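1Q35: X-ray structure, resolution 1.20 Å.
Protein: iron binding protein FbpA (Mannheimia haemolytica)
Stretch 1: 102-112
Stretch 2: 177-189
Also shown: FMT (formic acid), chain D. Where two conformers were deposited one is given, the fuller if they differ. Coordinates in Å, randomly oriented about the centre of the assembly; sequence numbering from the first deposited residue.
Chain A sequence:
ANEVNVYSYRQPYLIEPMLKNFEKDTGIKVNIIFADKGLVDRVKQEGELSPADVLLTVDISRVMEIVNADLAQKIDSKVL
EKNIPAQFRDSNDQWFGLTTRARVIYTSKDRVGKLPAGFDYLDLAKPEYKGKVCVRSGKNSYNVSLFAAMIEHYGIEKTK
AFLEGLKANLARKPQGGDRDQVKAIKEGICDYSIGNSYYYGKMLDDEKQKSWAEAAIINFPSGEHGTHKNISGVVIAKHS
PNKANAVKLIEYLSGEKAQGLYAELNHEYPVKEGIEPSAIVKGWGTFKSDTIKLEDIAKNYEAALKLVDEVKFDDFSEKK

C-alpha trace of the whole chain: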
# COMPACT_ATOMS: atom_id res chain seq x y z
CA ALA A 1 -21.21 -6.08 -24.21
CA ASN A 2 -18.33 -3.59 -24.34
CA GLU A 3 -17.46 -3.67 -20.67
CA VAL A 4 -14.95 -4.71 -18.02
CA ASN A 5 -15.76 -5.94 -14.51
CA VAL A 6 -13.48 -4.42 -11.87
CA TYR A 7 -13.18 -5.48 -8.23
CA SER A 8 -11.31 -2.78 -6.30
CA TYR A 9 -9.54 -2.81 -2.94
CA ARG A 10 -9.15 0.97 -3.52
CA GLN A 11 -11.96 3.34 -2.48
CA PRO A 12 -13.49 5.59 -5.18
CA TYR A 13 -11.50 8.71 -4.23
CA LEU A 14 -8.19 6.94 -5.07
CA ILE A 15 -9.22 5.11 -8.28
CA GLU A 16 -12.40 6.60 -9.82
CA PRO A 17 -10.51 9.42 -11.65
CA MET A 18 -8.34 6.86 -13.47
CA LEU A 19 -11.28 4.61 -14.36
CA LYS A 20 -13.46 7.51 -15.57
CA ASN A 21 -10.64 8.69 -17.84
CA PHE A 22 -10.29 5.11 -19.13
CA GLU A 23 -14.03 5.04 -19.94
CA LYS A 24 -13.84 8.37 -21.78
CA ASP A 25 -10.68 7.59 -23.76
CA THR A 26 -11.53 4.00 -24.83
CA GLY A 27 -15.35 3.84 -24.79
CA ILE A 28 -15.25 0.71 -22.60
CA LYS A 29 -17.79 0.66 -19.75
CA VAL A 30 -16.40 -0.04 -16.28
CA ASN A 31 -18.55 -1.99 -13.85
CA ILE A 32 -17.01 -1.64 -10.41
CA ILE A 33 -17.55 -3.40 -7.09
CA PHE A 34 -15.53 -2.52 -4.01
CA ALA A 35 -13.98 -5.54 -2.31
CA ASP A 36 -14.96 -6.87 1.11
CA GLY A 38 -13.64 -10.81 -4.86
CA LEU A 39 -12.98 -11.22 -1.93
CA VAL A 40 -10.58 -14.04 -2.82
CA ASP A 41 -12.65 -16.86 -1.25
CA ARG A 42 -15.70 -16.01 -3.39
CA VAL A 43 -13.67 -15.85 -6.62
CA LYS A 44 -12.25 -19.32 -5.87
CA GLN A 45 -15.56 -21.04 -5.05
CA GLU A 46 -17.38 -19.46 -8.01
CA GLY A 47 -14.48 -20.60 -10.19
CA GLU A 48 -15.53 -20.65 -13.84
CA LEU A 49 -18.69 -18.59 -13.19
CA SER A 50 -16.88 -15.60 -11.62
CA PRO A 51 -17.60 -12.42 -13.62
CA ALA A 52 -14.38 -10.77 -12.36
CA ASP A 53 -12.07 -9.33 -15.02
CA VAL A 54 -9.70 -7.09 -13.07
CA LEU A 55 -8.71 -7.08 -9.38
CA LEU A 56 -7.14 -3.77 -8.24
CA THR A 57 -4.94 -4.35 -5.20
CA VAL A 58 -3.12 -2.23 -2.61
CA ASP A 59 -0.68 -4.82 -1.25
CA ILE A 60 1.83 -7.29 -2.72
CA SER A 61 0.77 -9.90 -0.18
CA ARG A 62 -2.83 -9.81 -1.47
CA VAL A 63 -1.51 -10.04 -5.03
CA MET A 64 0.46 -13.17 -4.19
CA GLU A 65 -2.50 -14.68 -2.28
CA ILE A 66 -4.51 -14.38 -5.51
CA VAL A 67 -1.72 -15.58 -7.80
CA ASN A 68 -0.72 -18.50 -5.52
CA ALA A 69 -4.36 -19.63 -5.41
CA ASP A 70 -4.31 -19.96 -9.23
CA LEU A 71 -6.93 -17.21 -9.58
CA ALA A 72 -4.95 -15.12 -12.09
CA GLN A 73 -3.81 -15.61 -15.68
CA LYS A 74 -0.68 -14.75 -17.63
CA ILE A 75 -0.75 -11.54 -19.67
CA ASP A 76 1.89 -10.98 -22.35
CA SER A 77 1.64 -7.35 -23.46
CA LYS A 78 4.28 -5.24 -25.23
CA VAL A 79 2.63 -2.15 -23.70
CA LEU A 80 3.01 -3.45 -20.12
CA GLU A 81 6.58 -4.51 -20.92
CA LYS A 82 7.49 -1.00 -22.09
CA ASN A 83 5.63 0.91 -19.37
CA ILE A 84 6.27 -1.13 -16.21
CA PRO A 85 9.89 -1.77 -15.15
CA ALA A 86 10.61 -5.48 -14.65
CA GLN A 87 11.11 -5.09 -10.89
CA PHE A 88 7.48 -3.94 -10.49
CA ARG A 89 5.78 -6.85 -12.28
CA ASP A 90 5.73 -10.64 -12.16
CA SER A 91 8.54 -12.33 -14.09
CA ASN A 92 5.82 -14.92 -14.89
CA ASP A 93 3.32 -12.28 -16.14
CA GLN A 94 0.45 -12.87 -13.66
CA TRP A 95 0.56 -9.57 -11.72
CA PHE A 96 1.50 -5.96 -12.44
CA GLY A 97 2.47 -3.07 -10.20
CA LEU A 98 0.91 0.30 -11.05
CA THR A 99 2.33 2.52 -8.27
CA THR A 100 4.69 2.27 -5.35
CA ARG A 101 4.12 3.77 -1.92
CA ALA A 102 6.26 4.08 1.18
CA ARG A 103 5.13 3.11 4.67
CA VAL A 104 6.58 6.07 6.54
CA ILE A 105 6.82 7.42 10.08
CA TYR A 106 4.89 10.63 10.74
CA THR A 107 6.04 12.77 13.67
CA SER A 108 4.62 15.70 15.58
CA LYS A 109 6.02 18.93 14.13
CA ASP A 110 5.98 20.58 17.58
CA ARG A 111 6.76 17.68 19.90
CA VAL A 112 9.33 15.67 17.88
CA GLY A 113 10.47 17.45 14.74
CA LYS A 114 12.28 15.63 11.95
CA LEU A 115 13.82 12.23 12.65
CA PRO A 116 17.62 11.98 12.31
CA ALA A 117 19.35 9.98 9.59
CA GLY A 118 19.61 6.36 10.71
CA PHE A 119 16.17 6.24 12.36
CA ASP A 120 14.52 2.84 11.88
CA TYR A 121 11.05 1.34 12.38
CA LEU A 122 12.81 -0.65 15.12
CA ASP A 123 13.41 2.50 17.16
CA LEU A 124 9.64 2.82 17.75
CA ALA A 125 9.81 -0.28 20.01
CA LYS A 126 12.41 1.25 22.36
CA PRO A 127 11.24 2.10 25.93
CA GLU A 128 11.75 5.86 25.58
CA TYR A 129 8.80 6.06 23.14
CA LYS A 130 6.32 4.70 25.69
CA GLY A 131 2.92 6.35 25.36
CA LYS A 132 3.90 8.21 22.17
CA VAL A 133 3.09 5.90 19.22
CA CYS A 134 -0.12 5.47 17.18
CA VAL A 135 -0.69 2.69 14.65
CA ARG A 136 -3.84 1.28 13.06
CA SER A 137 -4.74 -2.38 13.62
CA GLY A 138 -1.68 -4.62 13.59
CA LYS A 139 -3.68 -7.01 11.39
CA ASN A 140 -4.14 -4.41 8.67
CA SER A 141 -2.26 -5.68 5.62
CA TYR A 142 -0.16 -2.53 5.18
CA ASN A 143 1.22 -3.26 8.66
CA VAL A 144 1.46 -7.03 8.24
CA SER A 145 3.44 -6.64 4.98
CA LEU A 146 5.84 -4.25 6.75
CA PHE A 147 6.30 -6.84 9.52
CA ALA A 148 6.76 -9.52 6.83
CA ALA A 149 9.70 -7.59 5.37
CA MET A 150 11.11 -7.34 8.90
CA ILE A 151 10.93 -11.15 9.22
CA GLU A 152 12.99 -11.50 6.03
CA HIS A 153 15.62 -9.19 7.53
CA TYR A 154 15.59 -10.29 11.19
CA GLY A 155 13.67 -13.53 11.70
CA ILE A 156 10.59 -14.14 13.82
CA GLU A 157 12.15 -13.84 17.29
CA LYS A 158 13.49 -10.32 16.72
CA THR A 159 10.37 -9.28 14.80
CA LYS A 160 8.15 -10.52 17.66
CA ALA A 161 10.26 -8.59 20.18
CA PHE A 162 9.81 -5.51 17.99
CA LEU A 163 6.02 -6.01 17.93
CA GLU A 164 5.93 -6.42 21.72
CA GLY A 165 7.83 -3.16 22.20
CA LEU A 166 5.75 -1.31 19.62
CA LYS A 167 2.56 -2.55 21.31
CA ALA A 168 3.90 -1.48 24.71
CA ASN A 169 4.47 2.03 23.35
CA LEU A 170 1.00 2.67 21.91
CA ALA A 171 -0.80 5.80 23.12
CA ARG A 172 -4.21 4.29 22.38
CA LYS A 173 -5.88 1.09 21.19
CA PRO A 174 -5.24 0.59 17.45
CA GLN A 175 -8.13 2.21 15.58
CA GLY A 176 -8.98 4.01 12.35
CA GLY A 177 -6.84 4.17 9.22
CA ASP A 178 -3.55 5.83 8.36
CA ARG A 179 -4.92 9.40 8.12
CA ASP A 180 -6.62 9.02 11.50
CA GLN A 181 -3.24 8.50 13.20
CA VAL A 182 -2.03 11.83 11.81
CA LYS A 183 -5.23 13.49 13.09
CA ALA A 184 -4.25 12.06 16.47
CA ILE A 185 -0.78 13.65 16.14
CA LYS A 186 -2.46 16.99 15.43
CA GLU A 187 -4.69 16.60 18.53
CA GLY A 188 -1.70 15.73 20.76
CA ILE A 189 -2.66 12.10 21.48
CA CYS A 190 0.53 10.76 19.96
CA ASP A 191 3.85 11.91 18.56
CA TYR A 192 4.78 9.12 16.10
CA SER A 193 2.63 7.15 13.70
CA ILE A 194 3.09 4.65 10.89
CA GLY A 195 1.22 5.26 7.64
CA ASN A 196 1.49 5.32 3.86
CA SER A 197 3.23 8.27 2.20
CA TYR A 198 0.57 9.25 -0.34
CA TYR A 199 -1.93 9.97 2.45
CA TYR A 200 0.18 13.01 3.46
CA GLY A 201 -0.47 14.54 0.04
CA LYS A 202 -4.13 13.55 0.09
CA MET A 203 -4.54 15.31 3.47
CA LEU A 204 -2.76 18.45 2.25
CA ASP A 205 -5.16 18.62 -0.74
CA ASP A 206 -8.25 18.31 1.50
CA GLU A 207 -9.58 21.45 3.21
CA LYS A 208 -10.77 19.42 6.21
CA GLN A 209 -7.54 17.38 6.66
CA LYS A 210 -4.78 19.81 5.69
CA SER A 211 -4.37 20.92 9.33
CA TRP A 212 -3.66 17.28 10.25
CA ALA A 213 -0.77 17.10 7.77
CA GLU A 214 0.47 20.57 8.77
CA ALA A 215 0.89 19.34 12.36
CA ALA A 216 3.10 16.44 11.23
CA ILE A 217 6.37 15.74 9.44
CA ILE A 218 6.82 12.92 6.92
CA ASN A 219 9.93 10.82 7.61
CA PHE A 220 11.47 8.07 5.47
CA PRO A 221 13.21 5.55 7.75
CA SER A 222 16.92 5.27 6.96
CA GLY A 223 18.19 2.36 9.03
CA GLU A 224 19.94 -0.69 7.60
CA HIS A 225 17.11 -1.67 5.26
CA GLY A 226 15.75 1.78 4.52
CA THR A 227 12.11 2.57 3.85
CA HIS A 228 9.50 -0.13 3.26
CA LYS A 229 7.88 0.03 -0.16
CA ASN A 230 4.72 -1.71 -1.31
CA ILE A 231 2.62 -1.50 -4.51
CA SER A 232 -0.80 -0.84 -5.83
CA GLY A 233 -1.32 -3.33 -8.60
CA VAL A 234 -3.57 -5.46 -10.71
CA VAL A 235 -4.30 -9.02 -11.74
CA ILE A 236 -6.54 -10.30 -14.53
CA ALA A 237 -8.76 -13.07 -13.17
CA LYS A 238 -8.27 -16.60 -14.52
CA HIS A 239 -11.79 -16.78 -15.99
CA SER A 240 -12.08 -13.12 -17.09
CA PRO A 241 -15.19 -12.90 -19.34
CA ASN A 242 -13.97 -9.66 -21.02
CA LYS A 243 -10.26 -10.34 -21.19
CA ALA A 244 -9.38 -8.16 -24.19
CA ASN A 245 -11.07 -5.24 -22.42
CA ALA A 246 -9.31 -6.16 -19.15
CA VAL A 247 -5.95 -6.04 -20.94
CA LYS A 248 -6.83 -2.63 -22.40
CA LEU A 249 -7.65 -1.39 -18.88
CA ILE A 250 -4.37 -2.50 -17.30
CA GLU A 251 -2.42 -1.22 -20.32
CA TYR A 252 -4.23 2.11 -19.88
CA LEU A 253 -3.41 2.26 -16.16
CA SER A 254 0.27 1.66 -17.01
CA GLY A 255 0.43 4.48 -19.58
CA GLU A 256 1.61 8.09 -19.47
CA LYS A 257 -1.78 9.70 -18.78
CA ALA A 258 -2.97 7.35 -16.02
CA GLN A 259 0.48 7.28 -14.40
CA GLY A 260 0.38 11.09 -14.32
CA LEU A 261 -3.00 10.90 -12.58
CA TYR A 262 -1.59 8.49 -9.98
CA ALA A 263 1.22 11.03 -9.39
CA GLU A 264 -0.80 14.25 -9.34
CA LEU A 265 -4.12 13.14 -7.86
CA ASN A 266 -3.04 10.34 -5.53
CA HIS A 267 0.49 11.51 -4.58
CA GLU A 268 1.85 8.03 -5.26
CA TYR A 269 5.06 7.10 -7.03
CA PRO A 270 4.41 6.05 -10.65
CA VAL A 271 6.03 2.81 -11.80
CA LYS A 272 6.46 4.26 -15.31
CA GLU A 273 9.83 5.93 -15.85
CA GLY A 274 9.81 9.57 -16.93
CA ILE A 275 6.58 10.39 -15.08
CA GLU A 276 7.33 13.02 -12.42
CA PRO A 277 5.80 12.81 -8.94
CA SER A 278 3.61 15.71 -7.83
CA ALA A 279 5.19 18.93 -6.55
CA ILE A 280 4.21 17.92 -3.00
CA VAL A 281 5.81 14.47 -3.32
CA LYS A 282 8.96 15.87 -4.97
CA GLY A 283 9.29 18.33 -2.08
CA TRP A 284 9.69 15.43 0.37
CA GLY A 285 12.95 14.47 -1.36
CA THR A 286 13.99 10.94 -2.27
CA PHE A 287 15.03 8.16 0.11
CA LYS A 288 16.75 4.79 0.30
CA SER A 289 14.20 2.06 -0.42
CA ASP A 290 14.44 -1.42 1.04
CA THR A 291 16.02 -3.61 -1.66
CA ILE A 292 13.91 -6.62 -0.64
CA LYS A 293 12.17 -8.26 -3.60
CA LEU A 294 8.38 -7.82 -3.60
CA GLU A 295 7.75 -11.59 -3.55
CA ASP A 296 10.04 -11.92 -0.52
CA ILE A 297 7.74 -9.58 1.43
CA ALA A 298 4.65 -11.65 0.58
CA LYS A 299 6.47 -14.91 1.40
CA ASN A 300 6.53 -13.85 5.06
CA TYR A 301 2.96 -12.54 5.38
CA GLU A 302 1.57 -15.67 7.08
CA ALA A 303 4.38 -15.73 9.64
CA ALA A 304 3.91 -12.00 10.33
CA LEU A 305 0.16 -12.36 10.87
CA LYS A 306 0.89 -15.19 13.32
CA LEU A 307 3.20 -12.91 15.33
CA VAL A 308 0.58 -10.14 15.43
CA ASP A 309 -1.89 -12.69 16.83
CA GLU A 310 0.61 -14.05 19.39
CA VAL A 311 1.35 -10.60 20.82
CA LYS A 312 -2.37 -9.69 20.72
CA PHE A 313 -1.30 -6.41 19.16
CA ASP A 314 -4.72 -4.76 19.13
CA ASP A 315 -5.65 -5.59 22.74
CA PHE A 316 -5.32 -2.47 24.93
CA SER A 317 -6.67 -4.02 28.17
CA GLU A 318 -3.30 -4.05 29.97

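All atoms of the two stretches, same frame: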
# COMPACT_ATOMS: atom_id res chain seq x y z
N ALA A 102 5.40 4.32 0.04
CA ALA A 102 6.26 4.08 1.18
C ALA A 102 5.43 4.02 2.45
O ALA A 102 4.51 4.83 2.63
CB ALA A 102 7.31 5.17 1.30
N ARG A 103 5.75 3.10 3.35
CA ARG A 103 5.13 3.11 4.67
C ARG A 103 6.09 3.86 5.59
O ARG A 103 7.16 3.38 5.95
CB ARG A 103 4.81 1.70 5.17
CG ARG A 103 3.84 1.68 6.34
CD ARG A 103 2.92 0.46 6.35
NE ARG A 103 1.88 0.57 7.37
CZ ARG A 103 0.79 1.33 7.28
NH1 ARG A 103 -0.08 1.38 8.28
NH2 ARG A 103 0.55 2.04 6.19
N VAL A 104 5.71 5.10 5.89
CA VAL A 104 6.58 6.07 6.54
C VAL A 104 6.26 6.23 8.02
O VAL A 104 5.31 5.63 8.53
CB VAL A 104 6.49 7.43 5.82
CG1 VAL A 104 6.88 7.28 4.35
CG2 VAL A 104 5.10 8.04 5.93
N ILE A 105 7.08 7.03 8.70
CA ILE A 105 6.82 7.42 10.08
C ILE A 105 6.50 8.91 10.09
O ILE A 105 7.31 9.73 9.67
CB ILE A 105 8.03 7.13 10.99
CG1 ILE A 105 8.34 5.63 10.99
CG2 ILE A 105 7.74 7.62 12.42
CD1 ILE A 105 9.59 5.25 11.73
N TYR A 106 5.29 9.24 10.52
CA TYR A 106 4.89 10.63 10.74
C TYR A 106 5.24 11.04 12.15
O TYR A 106 5.07 10.25 13.08
CB TYR A 106 3.39 10.79 10.49
CG TYR A 106 3.01 10.53 9.05
CD1 TYR A 106 2.29 9.40 8.67
CD2 TYR A 106 3.40 11.41 8.06
CE1 TYR A 106 1.97 9.17 7.34
CE2 TYR A 106 3.08 11.19 6.72
CZ TYR A 106 2.37 10.07 6.37
OH TYR A 106 2.08 9.89 5.04
N THR A 107 5.73 12.26 12.33
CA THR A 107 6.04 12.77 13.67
C THR A 107 5.37 14.10 13.91
O THR A 107 5.07 14.85 12.99
CB THR A 107 7.55 12.93 13.87
OG1 THR A 107 8.10 13.74 12.82
CG2 THR A 107 8.28 11.59 13.81
N SER A 108 5.15 14.40 15.18
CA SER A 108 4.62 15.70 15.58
C SER A 108 5.63 16.78 15.20
O SER A 108 6.78 16.72 15.59
CB SER A 108 4.39 15.73 17.08
OG SER A 108 4.11 17.05 17.53
N LYS A 109 5.18 17.78 14.45
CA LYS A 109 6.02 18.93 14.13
C LYS A 109 6.55 19.59 15.40
O LYS A 109 7.75 19.85 15.52
CB LYS A 109 5.22 19.94 13.30
CG LYS A 109 6.01 21.17 12.86
CD LYS A 109 5.12 22.18 12.14
CE LYS A 109 5.91 23.43 11.76
NZ LYS A 109 5.02 24.56 11.36
N ASP A 110 5.66 19.84 16.36
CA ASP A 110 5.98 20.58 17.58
C ASP A 110 6.71 19.75 18.63
O ASP A 110 7.59 20.26 19.31
CB ASP A 110 4.69 21.16 18.21
CG ASP A 110 4.06 22.24 17.36
OD1 ASP A 110 2.83 22.45 17.47
OD2 ASP A 110 4.70 22.95 16.56
N ARG A 111 6.33 18.49 18.76
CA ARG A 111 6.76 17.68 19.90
C ARG A 111 7.88 16.68 19.59
O ARG A 111 8.41 16.05 20.50
CB ARG A 111 5.56 16.97 20.52
CG ARG A 111 4.47 17.93 21.01
CD ARG A 111 3.30 17.24 21.68
NE ARG A 111 2.71 16.25 20.79
CZ ARG A 111 1.86 16.52 19.80
NH1 ARG A 111 1.42 17.76 19.58
NH2 ARG A 111 1.41 15.53 19.04
N VAL A 112 8.24 16.55 18.31
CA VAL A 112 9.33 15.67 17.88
C VAL A 112 10.26 16.36 16.89
O VAL A 112 11.48 16.33 17.05
CB VAL A 112 8.80 14.36 17.23
CG1 VAL A 112 9.95 13.46 16.74
CG2 VAL A 112 7.92 13.60 18.19
N GLY A 177 -7.79 4.41 10.29
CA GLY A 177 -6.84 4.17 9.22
C GLY A 177 -5.59 5.01 9.38
O GLY A 177 -5.31 5.56 10.45
N ASP A 178 -4.82 5.12 8.31
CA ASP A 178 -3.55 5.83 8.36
C ASP A 178 -3.73 7.34 8.62
O ASP A 178 -3.00 7.92 9.43
CB ASP A 178 -2.75 5.64 7.07
CG ASP A 178 -2.09 4.28 6.95
OD1 ASP A 178 -2.18 3.45 7.88
OD2 ASP A 178 -1.45 4.00 5.92
N ARG A 179 -4.68 7.96 7.93
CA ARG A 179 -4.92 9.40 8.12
C ARG A 179 -5.35 9.71 9.55
O ARG A 179 -4.95 10.73 10.11
CB ARG A 179 -5.96 9.93 7.14
CG ARG A 179 -5.48 9.92 5.69
CD ARG A 179 -6.58 10.13 4.68
NE ARG A 179 -7.55 9.03 4.72
CZ ARG A 179 -8.76 9.06 4.17
NH1 ARG A 179 -9.18 10.13 3.51
NH2 ARG A 179 -9.55 8.01 4.30
N ASP A 180 -6.14 8.82 10.14
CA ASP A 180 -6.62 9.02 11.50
C ASP A 180 -5.48 9.12 12.51
O ASP A 180 -5.60 9.83 13.51
CB ASP A 180 -7.52 7.86 11.94
CG ASP A 180 -8.88 7.89 11.29
OD1 ASP A 180 -9.43 8.98 11.08
OD2 ASP A 180 -9.48 6.84 10.96
N GLN A 181 -4.37 8.42 12.27
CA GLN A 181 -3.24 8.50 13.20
C GLN A 181 -2.59 9.88 13.15
O GLN A 181 -2.09 10.37 14.16
CB GLN A 181 -2.16 7.44 12.93
CG GLN A 181 -2.66 6.04 12.58
CD GLN A 181 -3.63 5.49 13.60
OE1 GLN A 181 -3.37 5.51 14.79
NE2 GLN A 181 -4.76 4.97 13.11
N VAL A 182 -2.58 10.49 11.97
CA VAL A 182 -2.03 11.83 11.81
C VAL A 182 -2.98 12.88 12.42
O VAL A 182 -2.52 13.87 13.00
CB VAL A 182 -1.68 12.13 10.34
CG1 VAL A 182 -1.09 13.53 10.21
CG2 VAL A 182 -0.69 11.07 9.81
N LYS A 183 -4.29 12.67 12.34
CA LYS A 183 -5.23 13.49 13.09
C LYS A 183 -4.90 13.43 14.58
O LYS A 183 -4.94 14.45 15.27
CB LYS A 183 -6.66 13.01 12.85
CG LYS A 183 -7.74 13.88 13.50
CD LYS A 183 -9.13 13.30 13.28
CE LYS A 183 -10.22 14.30 13.65
NZ LYS A 183 -11.55 13.64 13.78
N ALA A 184 -4.58 12.24 15.07
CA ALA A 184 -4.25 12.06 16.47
C ALA A 184 -2.95 12.79 16.84
O ALA A 184 -2.84 13.30 17.94
CB ALA A 184 -4.16 10.58 16.82
N ILE A 185 -1.98 12.84 15.93
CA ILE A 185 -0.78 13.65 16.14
C ILE A 185 -1.18 15.12 16.28
O ILE A 185 -0.73 15.82 17.20
CB ILE A 185 0.24 13.45 14.99
CG1 ILE A 185 0.84 12.04 15.03
CG2 ILE A 185 1.34 14.51 15.10
CD1 ILE A 185 1.74 11.70 13.84
N LYS A 186 -2.02 15.60 15.38
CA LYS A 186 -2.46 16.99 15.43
C LYS A 186 -3.12 17.30 16.78
O LYS A 186 -2.86 18.36 17.37
CB LYS A 186 -3.42 17.28 14.28
CG LYS A 186 -3.96 18.70 14.25
CD LYS A 186 -5.44 18.75 14.55
CE LYS A 186 -6.02 20.12 14.24
NZ LYS A 186 -7.30 20.31 14.96
N GLU A 187 -3.95 16.39 17.28
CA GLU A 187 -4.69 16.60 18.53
C GLU A 187 -3.83 16.43 19.79
O GLU A 187 -4.25 16.79 20.88
CB GLU A 187 -5.89 15.66 18.58
CG GLU A 187 -6.96 16.01 17.56
CD GLU A 187 -8.13 15.04 17.55
OE1 GLU A 187 -9.04 15.23 16.72
OE2 GLU A 187 -8.14 14.09 18.36
N GLY A 188 -2.62 15.89 19.64
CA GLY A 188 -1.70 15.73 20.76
C GLY A 188 -1.72 14.37 21.43
O GLY A 188 -1.01 14.16 22.40
N ILE A 189 -2.52 13.44 20.90
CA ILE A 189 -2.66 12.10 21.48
C ILE A 189 -1.39 11.28 21.30
O ILE A 189 -1.02 10.48 22.16
CB ILE A 189 -3.86 11.37 20.83
CG1 ILE A 189 -5.18 12.06 21.20
CG2 ILE A 189 -3.88 9.89 21.22
CD1 ILE A 189 -5.50 12.07 22.68
C FMT D . -6.55 5.73 5.29
O1 FMT D . -5.99 4.63 5.76
O2 FMT D . -6.52 6.75 5.98
O HOH W 1 -0.11 19.08 17.46

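How do a strand and a helix so far apart in sequence come to lie together? Strand 102-108 and the helix of the second stretch run nearly parallel, their axes 17° apart and 8.4 Å at closest approach. They converge along their length: the CA atoms of Arg103 and Asp178 are 9.8 Å apart, those of Ser108 and Ile185 only 5.8 Å. At the wide end the gap is crossed by the long Arg103 side chain; near the narrow end the side chain of Ile185 meets Ser108 directly.

What spans the wide end? The CA-to-CB bond of Arg103 points sideways, but its largely extended side chain, chi1 and chi3 both t and chi2 at 147°, between wells, carries the guanidinium to Asp178. There a two-pronged salt bridge forms: NH1 of Arg103 donates to OD1 of Asp178 at 3.0 Å, and NH2 of Arg103 to OD2 of Asp178 at 2.8 Å. The carboxylate sits at the guanidinium edge, near its plane, where both N-H bonds can point at oxygens.

What fills the middle? The CA-to-CB bond of Tyr106 points toward the helix, and with chi1 m its ring meets Val182, whose chi1 is t. CG2 of Val182 lies 3.6 Å from CD1 of Tyr106, making an off-centre CH-pi contact with the ring. Ile185 starts sideways, yet its m,t rotamer brings CD1 to 3.8 Å from CB of Tyr106, while its CG2 reaches 3.5 Å from CA of Ser108.

How is the far end fastened? Ser108 OG accepts a 2.9 Å hydrogen bond from Arg111 N, steadying the turn after the strand. The Arg111 side chain bends at chi3 (m), and its NH2 donates to the carbonyl O of Ile185 at 2.8 Å. Gly188, at positive phi in a Schellman motif, lays its CA over one guanidinium face, 3.6 Å from NH2 of Arg111. A water links Arg111 NH1 to Lys186 O.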